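Local coordinates for odorant binding protein, antennal (Anopheles gambiae, PDB 3R1P) that probably binds odorant molecules in the mosquito antenna, as a secreted, all-helical member of the PBP/GOBP family, at residues A[27-30]-A[31-35]. Residues are numbered along the deposited sequence; the frame is centred on the assembly and turned at random.
Sequences ASEE and QLRTC
At S28, a chi1 of 70° turns OG back over the backbone, toward the N of Q31. Q31 answers with CG beside its own backbone N (chi1 -80°) and an extended chain, which carries its amide back to S28. Two reciprocal bonds result. Q31 N donates to S28 OG at 3.1 Å. S28 N donates to Q31 OE1 at 3.0 Å. This second bond is nearly straight, at 169°, with the donor somewhat out of the amide carbonyl plane. Q31 OE1 is gripped mainly by S28 N, with a weak addition from S28 OG. The Q31 side chain lies alongside the serine, its CG 3.3 Å from S28 OG.

Behind the cap the first helical turn closes through L32 N to S28 O (3.2 Å) and R33 N to E29 O (2.8 Å). L32 CG packs 3.5 Å from S28 O, and L32 CD2 approaches A27 CB at 4.2 Å. E29 OE1 stands near the edge of the R33 guanidinium, too far for a salt bridge, while E29 OE2 is hydrogen-bonded to H18. T34 OG1 donates to Q31 O at 2.9 Å. C35 ties this end to helix 114-125 through its disulfide with C121. The S28-Q31 pair is a capping box, with S28 as N-cap of the short helix 29-32, whose capped turn packs by L32 against helices 11-25 and 44-56 of the all-helical PBP/GOBP fold.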
ATOM      1  N   ALA A  27       6.295   2.720  11.244  1.00 42.52           N
ATOM      2  CA  ALA A  27       6.340   1.261  11.103  1.00 42.45           C
ATOM      3  C   ALA A  27       7.788   0.785  10.991  1.00 46.14           C
ATOM      4  O   ALA A  27       8.603   1.397  10.287  1.00 44.73           O
ATOM      5  CB  ALA A  27       5.542   0.812   9.890  1.00 42.80           C
ATOM      6  N   SER A  28       8.099  -0.308  11.694  1.00 42.83           N
ATOM      7  CA  SER A  28       9.447  -0.860  11.717  1.00 42.84           C
ATOM      8  C   SER A  28       9.728  -1.665  10.450  1.00 47.11           C
ATOM      9  O   SER A  28       8.787  -2.121   9.791  1.00 46.44           O
ATOM     10  CB  SER A  28       9.633  -1.730  12.955  1.00 46.17           C
ATOM     11  OG  SER A  28       8.876  -2.924  12.860  1.00 52.84           O
ATOM     12  N   GLU A  29      11.020  -1.872  10.127  1.00 43.56           N
ATOM     13  CA  GLU A  29      11.422  -2.688   8.980  1.00 43.06           C
ATOM     14  C   GLU A  29      10.901  -4.120   9.142  1.00 46.43           C
ATOM     15  O   GLU A  29      10.415  -4.690   8.168  1.00 45.44           O
ATOM     16  CB  GLU A  29      12.941  -2.665   8.777  1.00 44.49           C
ATOM     17  CG  GLU A  29      13.426  -1.454   7.993  1.00 54.77           C
ATOM     18  CD  GLU A  29      13.329  -1.505   6.475  1.00 71.51           C
ATOM     19  OE1 GLU A  29      12.972  -2.569   5.921  1.00 64.62           O
ATOM     20  OE2 GLU A  29      13.646  -0.479   5.833  1.00 66.91           O
ATOM     21  N   GLU A  30      10.920  -4.653  10.389  1.00 43.09           N
ATOM     22  CA  GLU A  30      10.434  -5.988  10.754  1.00 42.44           C
ATOM     23  C   GLU A  30       8.956  -6.136  10.426  1.00 43.22           C
ATOM     24  O   GLU A  30       8.566  -7.177   9.906  1.00 42.30           O
ATOM     25  CB  GLU A  30      10.623  -6.260  12.259  1.00 44.20           C
ATOM     26  CG  GLU A  30      12.040  -6.477  12.736  1.00 58.51           C
ATOM     27  CD  GLU A  30      12.361  -7.917  13.065  1.00 82.40           C
ATOM     28  OE1 GLU A  30      11.453  -8.676  13.477  1.00 75.10           O
ATOM     29  OE2 GLU A  30      13.558  -8.264  12.980  1.00 78.88           O
ATOM     30  N   GLN A  31       8.134  -5.108  10.747  1.00 38.06           N
ATOM     31  CA  GLN A  31       6.681  -5.097  10.500  1.00 36.23           C
ATOM     32  C   GLN A  31       6.373  -5.137   9.008  1.00 38.67           C
ATOM     33  O   GLN A  31       5.458  -5.844   8.600  1.00 38.88           O
ATOM     34  CB  GLN A  31       6.015  -3.877  11.153  1.00 37.05           C
ATOM     35  CG  GLN A  31       5.764  -4.052  12.648  1.00 38.62           C
ATOM     36  CD  GLN A  31       5.382  -2.769  13.356  1.00 47.48           C
ATOM     37  OE1 GLN A  31       5.736  -1.654  12.945  1.00 37.83           O
ATOM     38  NE2 GLN A  31       4.686  -2.911  14.477  1.00 39.42           N
ATOM     39  N   LEU A  32       7.149  -4.404   8.200  1.00 33.84           N
ATOM     40  CA  LEU A  32       6.963  -4.345   6.748  1.00 33.11           C
ATOM     41  C   LEU A  32       7.512  -5.579   6.043  1.00 35.47           C
ATOM     42  O   LEU A  32       6.890  -6.067   5.094  1.00 33.39           O
ATOM     43  CB  LEU A  32       7.604  -3.076   6.173  1.00 33.11           C
ATOM     44  CG  LEU A  32       7.081  -1.748   6.720  1.00 37.05           C
ATOM     45  CD1 LEU A  32       7.872  -0.611   6.161  1.00 36.99           C
ATOM     46  CD2 LEU A  32       5.592  -1.574   6.431  1.00 36.54           C
ATOM     47  N   ARG A  33       8.650  -6.102   6.548  1.00 32.06           N
ATOM     48  CA  ARG A  33       9.350  -7.285   6.032  1.00 31.26           C
ATOM     49  C   ARG A  33       8.534  -8.567   6.027  1.00 33.94           C
ATOM     50  O   ARG A  33       8.946  -9.553   5.407  1.00 33.07           O
ATOM     51  CB  ARG A  33      10.690  -7.472   6.725  1.00 31.35           C
ATOM     52  CG  ARG A  33      11.745  -6.683   5.993  1.00 42.35           C
ATOM     53  CD  ARG A  33      13.112  -7.071   6.456  1.00 52.23           C
ATOM     54  NE  ARG A  33      14.153  -6.789   5.459  1.00 61.56           N
ATOM     55  CZ  ARG A  33      15.047  -7.673   5.023  1.00 75.70           C
ATOM     56  NH1 ARG A  33      14.997  -8.938   5.429  1.00 55.76           N
ATOM     57  NH2 ARG A  33      15.981  -7.306   4.153  1.00 65.56           N
ATOM     58  N   THR A  34       7.338  -8.531   6.665  1.00 30.79           N
ATOM     59  CA  THR A  34       6.387  -9.649   6.672  1.00 30.37           C
ATOM     60  C   THR A  34       5.893  -9.893   5.243  1.00 31.46           C
ATOM     61  O   THR A  34       5.472 -11.000   4.938  1.00 31.24           O
ATOM     62  CB  THR A  34       5.213  -9.412   7.630  1.00 38.65           C
ATOM     63  OG1 THR A  34       4.524  -8.216   7.259  1.00 37.34           O
ATOM     64  CG2 THR A  34       5.633  -9.373   9.086  1.00 37.82           C
ATOM     65  N   CYS A  35       5.989  -8.870   4.361  1.00 26.39           N
ATOM     66  CA  CYS A  35       5.598  -8.963   2.950  1.00 24.90           C
ATOM     67  C   CYS A  35       6.443  -9.950   2.118  1.00 27.39           C
ATOM     68  O   CYS A  35       6.009 -10.344   1.036  1.00 26.83           O
ATOM     69  CB  CYS A  35       5.538  -7.576   2.297  1.00 24.59           C
ATOM     70  SG  CYS A  35       7.136  -6.711   2.157  1.00 29.05           S
TER